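Local coordinates for Lmo0325 protein (Listeria monocytogenes EGD-e, PDB 4RYK), which is a putative transcriptional regulator that probably binds DNA through a helix-turn-helix domain joined to an all-helical, Rgg-type C-terminal domain, at residues Arg198-Phe203 with Ser234-Ser239; Glu213-Asn218 with Gly254-Lys259; Gln269-Ile274 with Val291-Phe296. All blocks are in the same frame, centred on the assembly; numbering follows the deposited sequence.

Interaction 1 of 3, residues Arg198-Phe203 with Ser234-Ser239; sequences RGRLLF and SETSGS
Arg200 reaches from the start of helix 197-216 to Thr236 and Ser239, in the turn that leaves helix 220-235. The two helices are consecutive in the TPR-like C-terminal domain of this Rgg-type protein, and the contact lies at the end of the pair away from their short connection.

The polar part is a hydroxyl oxygen resting over a guanidinium face, without a hydrogen bond. Ser239 OG sits 3.0 Å above the guanidinium plane, over its centre, with Arg200 CZ 3.1 Å away. Arg200 NE and NH2 are also close to this oxygen, but an atom above the plane does not lie along their N-H directions. The oxygen may still favour the cation electrostatically. The guanidinium hydrogen bonds run to other groups: NH1 to Arg194 O and NE to Asn241 OD1. These help fix the rotation of the plane under the serine.

The apolar part is slight. Arg200 CG stands opposite the backbone N (chi1 168°), and with an extended chi2 this carries Arg200 CD to 4.2 Å from Thr236 CB; the bend at chi3 then swings the guanidinium under Ser239 OG. Thr236 OG1 bonds to Glu232 O and to Arg194 NE, so Arg194 serves both sides of the contact. Ser239 O accepts from Tyr282 OH of the second subunit, which places the turn beside the dimer interface.

Within the turn, three donors converge on one carbonyl, Thr236 O. Ser237 OG approaches from the flank at 3.0 Å, with a C=O...donor angle of 95°. Ser239 N is also 3.0 Å from Thr236 O, whereas Ser239 OG comes nearly end-on at 2.7 Å and 159°.

Interaction 2 of 3, residues Glu213-Asn218 with Gly254-Lys259; sequences ELIIQN and GAIWMK
Lys259 NZ donates to Asn218 OD1 at 2.9 Å, and this is the one hydrogen bond between Glu213-Asn218 and Gly254-Lys259. The bond is weak, consistent with Lys259 CE lying as near to Asn218 OD1 as NZ does, which puts the oxygen beside the CE-NZ bond; the close fit makes the detail uncertain. The two side chains cross at about a right angle. Bends at chi2, chi3 and chi4 curl the lysine back on itself before its amine meets the amide oxygen. Glu300 OE1 is a second partner of the amine, as a long and weak ion pair.

Asn218 owes its place to the way helix 197-216 ends. It has positive phi (60°) and is the C-prime residue of a Schellman motif, in which Asn218 N bonds to Ile215 O at 2.6 Å and Lys219 N returns to Leu214 O. Lys259 in turn is the last residue of helix 243-259. The bond therefore joins the C-terminal ends of two helices of the TPR-like domain that are separated in sequence by helix 220-235.

One turn earlier the contact is buried and apolar. Ile215 sends its longer branch across, and its CD1 lies 3.8 Å from Ile256 CG1 and 4.1 Å from Ala255 CB. Its CG1 is 4.0 Å from Ile256 CG1, so the two isoleucines meet along their CG1 branches. The CB of Ile256 does not point at Ile215; the end of its side chain comes nearer. Ile256 also packs on Asn224 and Leu227 of helix 220-235, while Ile215 touches Phe296 of helix 283-300.

Interaction 3 of 3, residues Gln269-Ile274 with Val291-Phe296; sequences QAKRAI and VVLKQF
Ala270 begins the contact, its CB facing Leu293 at 4.4 Å from CD1. This methyl belongs to the pair of residues whose CA atoms come nearest across the segments, 7.8 Å apart. Next in sequence, Lys271 uses its aliphatic chain and not its amine: the bend at chi2 brings Lys271 CD to 4.0 Å from Leu293 CD2, the bend at chi3 then turns CE and the amine, and the two side chains cross at about a right angle. One CH2 of this solvent-exposed lysine, CD, thus lies against a leucine methyl.

The segments belong to the last two long helices of the TPR-like domain; the segment axes run at 160° and pass 11.2 Å apart, as in an antiparallel helical hairpin. That separation is spanned largely by the side chain of Leu293. With its CG opposite the backbone N (chi1 173°), that leucine extends across the gap and spreads its two methyls.

One turn beyond Ala270, Ile274 approaches through the end of its longer branch, and Ile274 CD1 lies 3.8 Å from Leu293 CD2. Ile274 also rests on Tyr289 and Ser290 of helix 283-300, while Tyr251 of helix 243-259 touches Leu293.

Overall arrangement
Running from the N terminus, helix 197-216 supplies the first partners of interactions 1 and 2. Interaction 1 closes a loop of 30 residues at Ser234-Ser239; interaction 2, opened at Glu213-Asn218 within that loop, closes only at Gly254-Lys259. The two therefore cross along the chain, tying helix 197-216 to both helices that follow, although their centres are 23 Å apart. Interaction 3 comes afterwards in series, closing a loop of 16 residues between its segments, which lie on helices 263-279 and 283-300. It touches interaction 2: Met258 CE packs 3.6 Å from Phe296 CE1, and Ala255 O lies 3.5 Å from Phe296 CZ. The C-terminal hairpin thereby joins the preceding helices.

Interaction 1 of 3, residues Arg198-Phe203 with Ser234-Ser239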
loop_
_atom_site.group_PDB
_atom_site.type_symbol
_atom_site.label_atom_id
_atom_site.label_comp_id
_atom_site.label_asym_id
_atom_site.label_seq_id
_atom_site.Cartn_x
_atom_site.Cartn_y
_atom_site.Cartn_z
ATOM N N ARG A 198 -0.658 4.003 -2.063
ATOM C CA ARG A 198 -0.376 3.555 -3.436
ATOM C C ARG A 198 0.186 4.667 -4.315
ATOM O O ARG A 198 1.039 4.422 -5.157
ATOM C CB ARG A 198 -1.635 2.942 -4.069
ATOM C CG ARG A 198 -1.875 1.551 -3.478
ATOM C CD ARG A 198 -3.238 0.993 -3.768
ATOM N NE ARG A 198 -3.432 -0.182 -2.943
ATOM C CZ ARG A 198 -4.595 -0.753 -2.680
ATOM N NH1 ARG A 198 -5.696 -0.311 -3.243
ATOM N NH2 ARG A 198 -4.656 -1.788 -1.849
ATOM N N GLY A 199 -0.278 5.886 -4.117
ATOM C CA GLY A 199 0.132 6.964 -4.970
ATOM C C GLY A 199 1.528 7.348 -4.629
ATOM O O GLY A 199 2.317 7.675 -5.483
ATOM N N ARG A 200 1.849 7.301 -3.355
ATOM C CA ARG A 200 3.188 7.657 -2.934
ATOM C C ARG A 200 4.271 6.846 -3.643
ATOM O O ARG A 200 5.270 7.391 -4.107
ATOM C CB ARG A 200 3.283 7.557 -1.425
ATOM C CG ARG A 200 4.681 7.614 -0.872
ATOM C CD ARG A 200 4.640 7.817 0.620
ATOM N NE ARG A 200 4.023 6.711 1.318
ATOM C CZ ARG A 200 2.929 6.791 2.032
ATOM N NH1 ARG A 200 2.268 7.899 2.076
ATOM N NH2 ARG A 200 2.458 5.721 2.654
ATOM N N LEU A 201 4.083 5.561 -3.783
ATOM C CA LEU A 201 5.108 4.734 -4.406
ATOM C C LEU A 201 5.196 4.976 -5.923
ATOM O O LEU A 201 6.266 4.943 -6.503
ATOM C CB LEU A 201 4.818 3.235 -4.165
ATOM C CG LEU A 201 4.774 2.783 -2.676
ATOM C CD1 LEU A 201 4.436 1.278 -2.536
ATOM C CD2 LEU A 201 6.099 3.074 -1.985
ATOM N N LEU A 202 4.066 5.214 -6.557
ATOM C CA LEU A 202 4.071 5.620 -7.981
ATOM C C LEU A 202 4.799 6.934 -8.178
ATOM O O LEU A 202 5.616 7.053 -9.064
ATOM C CB LEU A 202 2.660 5.775 -8.426
ATOM C CG LEU A 202 2.493 6.135 -9.896
ATOM C CD1 LEU A 202 2.917 4.979 -10.788
ATOM C CD2 LEU A 202 1.023 6.512 -10.152
ATOM N N PHE A 203 4.564 7.935 -7.316
ATOM C CA PHE A 203 5.349 9.147 -7.455
ATOM C C PHE A 203 6.841 8.914 -7.220
ATOM O O PHE A 203 7.657 9.473 -7.946
ATOM C CB PHE A 203 4.781 10.262 -6.596
ATOM C CG PHE A 203 3.548 10.865 -7.185
ATOM C CD1 PHE A 203 3.638 11.814 -8.172
ATOM C CD2 PHE A 203 2.327 10.505 -6.752
ATOM C CE1 PHE A 203 2.512 12.377 -8.724
ATOM C CE2 PHE A 203 1.191 11.059 -7.303
ATOM C CZ PHE A 203 1.278 11.988 -8.282
ATOM N N SER A 234 9.471 10.006 -0.424
ATOM C CA SER A 234 9.891 8.761 0.237
ATOM C C SER A 234 9.902 8.867 1.780
ATOM O O SER A 234 9.907 7.855 2.474
ATOM C CB SER A 234 11.246 8.313 -0.301
ATOM O OG SER A 234 12.255 9.219 0.053
ATOM N N GLU A 235 9.872 10.095 2.294
ATOM C CA GLU A 235 9.927 10.347 3.713
ATOM C C GLU A 235 8.632 10.863 4.250
ATOM O O GLU A 235 8.534 11.153 5.415
ATOM C CB GLU A 235 11.022 11.356 4.017
ATOM C CG GLU A 235 12.397 10.747 3.828
ATOM C CD GLU A 235 13.509 11.774 3.919
ATOM O OE1 GLU A 235 13.287 12.801 4.560
ATOM O OE2 GLU A 235 14.601 11.559 3.368
ATOM N N THR A 236 7.619 10.880 3.416
ATOM C CA THR A 236 6.332 11.450 3.747
ATOM C C THR A 236 5.690 10.730 4.906
ATOM O O THR A 236 5.609 9.501 4.921
ATOM C CB THR A 236 5.383 11.453 2.526
ATOM O OG1 THR A 236 5.790 12.491 1.619
ATOM C CG2 THR A 236 3.979 11.766 2.970
ATOM N N SER A 237 5.299 11.533 5.883
ATOM C CA SER A 237 4.650 11.110 7.116
ATOM C C SER A 237 5.350 9.947 7.840
ATOM O O SER A 237 4.684 9.109 8.508
ATOM C CB SER A 237 3.196 10.777 6.802
ATOM O OG SER A 237 3.091 9.419 6.479
ATOM N N GLY A 238 6.684 9.920 7.704
ATOM C CA GLY A 238 7.573 8.906 8.320
ATOM C C GLY A 238 7.311 7.483 7.824
ATOM O O GLY A 238 7.727 6.518 8.450
ATOM N N SER A 239 6.654 7.364 6.669
ATOM C CA SER A 239 6.191 6.065 6.128
ATOM C C SER A 239 7.184 4.913 6.110
ATOM O O SER A 239 8.338 5.001 5.491
ATOM C CB SER A 239 5.701 6.253 4.659
ATOM O OG SER A 239 4.557 7.080 4.627
#

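Interaction 2 of 3, residues Glu213-Asn218 with Gly254-Lys259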
loop_
_atom_site.group_PDB
_atom_site.type_symbol
_atom_site.label_atom_id
_atom_site.label_comp_id
_atom_site.label_asym_id
_atom_site.label_seq_id
_atom_site.Cartn_x
_atom_site.Cartn_y
_atom_site.Cartn_z
ATOM N N GLU A 213 17.213 10.260 -15.432
ATOM C CA GLU A 213 17.326 10.774 -16.818
ATOM C C GLU A 213 17.954 12.156 -16.863
ATOM O O GLU A 213 18.691 12.486 -17.797
ATOM C CB GLU A 213 15.967 10.767 -17.522
ATOM C CG GLU A 213 16.084 10.779 -19.044
ATOM C CD GLU A 213 16.759 9.515 -19.551
ATOM O OE1 GLU A 213 16.163 8.420 -19.401
ATOM O OE2 GLU A 213 17.902 9.614 -20.039
ATOM N N LEU A 214 17.684 12.969 -15.849
ATOM C CA LEU A 214 18.246 14.303 -15.808
ATOM C C LEU A 214 19.722 14.250 -15.531
ATOM O O LEU A 214 20.506 15.044 -16.098
ATOM C CB LEU A 214 17.580 15.168 -14.763
ATOM C CG LEU A 214 16.173 15.507 -15.190
ATOM C CD1 LEU A 214 15.394 15.991 -13.978
ATOM C CD2 LEU A 214 16.164 16.498 -16.357
ATOM N N ILE A 215 20.120 13.331 -14.669
ATOM C CA ILE A 215 21.548 13.204 -14.383
ATOM C C ILE A 215 22.279 12.862 -15.681
ATOM O O ILE A 215 23.157 13.605 -16.107
ATOM C CB ILE A 215 21.840 12.186 -13.275
ATOM C CG1 ILE A 215 21.383 12.737 -11.916
ATOM C CG2 ILE A 215 23.329 11.864 -13.207
ATOM C CD1 ILE A 215 21.362 11.695 -10.822
ATOM N N ILE A 216 21.854 11.779 -16.324
ATOM C CA ILE A 216 22.405 11.337 -17.607
ATOM C C ILE A 216 22.500 12.439 -18.627
ATOM O O ILE A 216 23.455 12.482 -19.377
ATOM C CB ILE A 216 21.587 10.164 -18.187
ATOM C CG1 ILE A 216 21.989 8.871 -17.462
ATOM C CG2 ILE A 216 21.797 10.018 -19.694
ATOM C CD1 ILE A 216 21.000 7.738 -17.602
ATOM N N GLN A 217 21.515 13.327 -18.660
ATOM C CA GLN A 217 21.574 14.491 -19.533
ATOM C C GLN A 217 22.296 15.684 -18.931
ATOM O O GLN A 217 22.235 16.760 -19.496
ATOM C CB GLN A 217 20.193 14.973 -19.850
ATOM C CG GLN A 217 19.367 13.982 -20.604
ATOM C CD GLN A 217 17.981 14.534 -20.813
ATOM O OE1 GLN A 217 17.764 15.750 -20.769
ATOM N NE2 GLN A 217 17.033 13.654 -21.005
ATOM N N ASN A 218 22.896 15.536 -17.755
ATOM C CA ASN A 218 23.663 16.612 -17.186
ATOM C C ASN A 218 22.867 17.890 -16.931
ATOM O O ASN A 218 23.409 18.994 -17.045
ATOM C CB ASN A 218 24.831 16.938 -18.116
ATOM C CG ASN A 218 25.949 17.614 -17.398
ATOM O OD1 ASN A 218 26.252 17.271 -16.272
ATOM N ND2 ASN A 218 26.555 18.593 -18.034
ATOM N N GLY A 254 24.163 10.567 -4.069
ATOM C CA GLY A 254 25.555 10.200 -4.260
ATOM C C GLY A 254 26.057 10.613 -5.627
ATOM O O GLY A 254 27.087 11.249 -5.750
ATOM N N ALA A 255 25.295 10.269 -6.651
ATOM C CA ALA A 255 25.680 10.570 -8.023
ATOM C C ALA A 255 25.787 12.084 -8.241
ATOM O O ALA A 255 26.729 12.565 -8.856
ATOM C CB ALA A 255 24.644 9.978 -8.976
ATOM N N ILE A 256 24.804 12.825 -7.739
ATOM C CA ILE A 256 24.813 14.265 -7.856
ATOM C C ILE A 256 25.981 14.908 -7.119
ATOM O O ILE A 256 26.604 15.854 -7.624
ATOM C CB ILE A 256 23.488 14.858 -7.411
ATOM C CG1 ILE A 256 22.387 14.406 -8.399
ATOM C CG2 ILE A 256 23.592 16.378 -7.363
ATOM C CD1 ILE A 256 21.001 14.907 -8.072
ATOM N N TRP A 257 26.304 14.390 -5.956
ATOM C CA TRP A 257 27.510 14.849 -5.284
ATOM C C TRP A 257 28.745 14.657 -6.144
ATOM O O TRP A 257 29.604 15.558 -6.210
ATOM C CB TRP A 257 27.699 14.167 -3.932
ATOM C CG TRP A 257 26.842 14.763 -2.857
ATOM C CD1 TRP A 257 26.329 16.021 -2.821
ATOM C CD2 TRP A 257 26.408 14.123 -1.653
ATOM N NE1 TRP A 257 25.604 16.200 -1.672
ATOM C CE2 TRP A 257 25.654 15.057 -0.930
ATOM C CE3 TRP A 257 26.615 12.853 -1.103
ATOM C CZ2 TRP A 257 25.068 14.757 0.307
ATOM C CZ3 TRP A 257 26.052 12.561 0.136
ATOM C CH2 TRP A 257 25.285 13.515 0.824
HETATM N N MSE A 258 28.851 13.521 -6.822
HETATM C CA MSE A 258 30.013 13.294 -7.683
HETATM C C MSE A 258 30.090 14.331 -8.766
HETATM O O MSE A 258 31.135 14.852 -9.059
HETATM C CB MSE A 258 30.000 11.891 -8.283
HETATM C CG MSE A 258 30.157 10.865 -7.179
HETATM SE SE MSE A 258 30.546 9.067 -7.835
HETATM C CE MSE A 258 28.705 8.430 -7.902
ATOM N N LYS A 259 28.964 14.645 -9.350
ATOM C CA LYS A 259 28.875 15.673 -10.348
ATOM C C LYS A 259 29.109 17.059 -9.791
ATOM O O LYS A 259 29.482 17.934 -10.532
ATOM C CB LYS A 259 27.486 15.676 -10.966
ATOM C CG LYS A 259 27.206 14.504 -11.876
ATOM C CD LYS A 259 27.976 14.635 -13.173
ATOM C CE LYS A 259 27.381 15.697 -14.074
ATOM N NZ LYS A 259 28.488 16.470 -14.691
#

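Interaction 3 of 3, residues Gln269-Ile274 with Val291-Phe296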
loop_
_atom_site.group_PDB
_atom_site.type_symbol
_atom_site.label_atom_id
_atom_site.label_comp_id
_atom_site.label_asym_id
_atom_site.label_seq_id
_atom_site.Cartn_x
_atom_site.Cartn_y
_atom_site.Cartn_z
ATOM N N GLN A 269 28.604 7.157 -0.866
ATOM C CA GLN A 269 27.194 7.101 -0.614
ATOM C C GLN A 269 26.502 6.179 -1.607
ATOM O O GLN A 269 25.619 5.428 -1.235
ATOM C CB GLN A 269 26.620 8.481 -0.727
ATOM C CG GLN A 269 25.110 8.506 -0.758
ATOM C CD GLN A 269 24.540 9.173 0.432
ATOM O OE1 GLN A 269 25.171 9.213 1.471
ATOM N NE2 GLN A 269 23.363 9.742 0.277
ATOM N N ALA A 270 26.883 6.274 -2.873
ATOM C CA ALA A 270 26.317 5.434 -3.931
ATOM C C ALA A 270 26.646 3.958 -3.710
ATOM O O ALA A 270 25.790 3.099 -3.875
ATOM C CB ALA A 270 26.841 5.881 -5.293
ATOM N N LYS A 271 27.893 3.668 -3.378
ATOM C CA LYS A 271 28.303 2.316 -3.000
ATOM C C LYS A 271 27.562 1.793 -1.768
ATOM O O LYS A 271 27.258 0.630 -1.689
ATOM C CB LYS A 271 29.810 2.279 -2.744
ATOM C CG LYS A 271 30.640 2.475 -4.011
ATOM C CD LYS A 271 30.828 1.170 -4.783
ATOM C CE LYS A 271 32.025 0.380 -4.244
ATOM N NZ LYS A 271 32.257 -0.913 -4.960
ATOM N N ARG A 272 27.267 2.670 -0.827
ATOM C CA ARG A 272 26.540 2.260 0.353
ATOM C C ARG A 272 25.072 1.882 -0.012
ATOM O O ARG A 272 24.505 0.918 0.519
ATOM C CB ARG A 272 26.605 3.360 1.379
ATOM C CG ARG A 272 25.704 3.135 2.551
ATOM C CD ARG A 272 26.451 2.400 3.606
ATOM N NE ARG A 272 26.579 0.962 3.429
ATOM C CZ ARG A 272 25.697 0.043 3.838
ATOM N NH1 ARG A 272 25.979 -1.245 3.667
ATOM N NH2 ARG A 272 24.538 0.388 4.408
ATOM N N ALA A 273 24.460 2.611 -0.940
ATOM C CA ALA A 273 23.119 2.273 -1.345
ATOM C C ALA A 273 23.081 0.880 -2.010
ATOM O O ALA A 273 22.219 0.065 -1.700
ATOM C CB ALA A 273 22.561 3.320 -2.269
ATOM N N ILE A 274 24.017 0.619 -2.906
ATOM C CA ILE A 274 24.123 -0.686 -3.540
ATOM C C ILE A 274 24.304 -1.822 -2.523
ATOM O O ILE A 274 23.648 -2.860 -2.618
ATOM C CB ILE A 274 25.279 -0.644 -4.543
ATOM C CG1 ILE A 274 24.834 0.165 -5.750
ATOM C CG2 ILE A 274 25.764 -2.041 -4.966
ATOM C CD1 ILE A 274 25.988 0.632 -6.610
ATOM N N VAL A 291 25.686 -1.447 -12.506
ATOM C CA VAL A 291 25.878 -1.122 -13.905
ATOM C C VAL A 291 25.668 0.372 -14.115
ATOM O O VAL A 291 26.470 1.038 -14.751
ATOM C CB VAL A 291 24.894 -1.900 -14.776
ATOM C CG1 VAL A 291 24.964 -1.429 -16.250
ATOM C CG2 VAL A 291 25.217 -3.370 -14.637
ATOM N N VAL A 292 24.591 0.904 -13.567
ATOM C CA VAL A 292 24.380 2.320 -13.682
ATOM C C VAL A 292 25.590 3.076 -13.179
ATOM O O VAL A 292 26.030 4.071 -13.778
ATOM C CB VAL A 292 23.155 2.761 -12.896
ATOM C CG1 VAL A 292 22.965 4.256 -13.017
ATOM C CG2 VAL A 292 21.906 2.026 -13.384
ATOM N N LEU A 293 26.144 2.600 -12.075
ATOM C CA LEU A 293 27.200 3.349 -11.413
ATOM C C LEU A 293 28.460 3.326 -12.260
ATOM O O LEU A 293 29.149 4.352 -12.403
ATOM C CB LEU A 293 27.501 2.775 -10.035
ATOM C CG LEU A 293 28.704 3.359 -9.309
ATOM C CD1 LEU A 293 28.534 4.866 -9.231
ATOM C CD2 LEU A 293 28.865 2.794 -7.912
ATOM N N LYS A 294 28.791 2.151 -12.773
ATOM C CA LYS A 294 29.973 2.029 -13.608
ATOM C C LYS A 294 29.912 2.881 -14.862
ATOM O O LYS A 294 30.912 3.464 -15.253
ATOM C CB LYS A 294 30.164 0.598 -14.033
ATOM C CG LYS A 294 30.734 -0.238 -12.931
ATOM C CD LYS A 294 30.520 -1.690 -13.235
ATOM C CE LYS A 294 31.018 -2.537 -12.090
ATOM N NZ LYS A 294 31.337 -3.877 -12.626
ATOM N N GLN A 295 28.753 2.912 -15.502
ATOM C CA GLN A 295 28.583 3.656 -16.746
ATOM C C GLN A 295 28.666 5.130 -16.422
ATOM O O GLN A 295 29.256 5.921 -17.141
ATOM C CB GLN A 295 27.234 3.297 -17.392
ATOM C CG GLN A 295 27.178 1.847 -17.892
ATOM C CD GLN A 295 28.023 1.628 -19.154
ATOM O OE1 GLN A 295 27.841 2.325 -20.159
ATOM N NE2 GLN A 295 28.943 0.650 -19.118
ATOM N N PHE A 296 28.116 5.497 -15.285
ATOM C CA PHE A 296 28.158 6.883 -14.868
ATOM C C PHE A 296 29.613 7.323 -14.641
ATOM O O PHE A 296 30.026 8.392 -15.100
ATOM C CB PHE A 296 27.313 7.040 -13.622
ATOM C CG PHE A 296 27.516 8.321 -12.917
ATOM C CD1 PHE A 296 28.465 8.425 -11.930
ATOM C CD2 PHE A 296 26.739 9.427 -13.229
ATOM C CE1 PHE A 296 28.642 9.621 -11.263
ATOM C CE2 PHE A 296 26.891 10.617 -12.540
ATOM C CZ PHE A 296 27.853 10.719 -11.557
#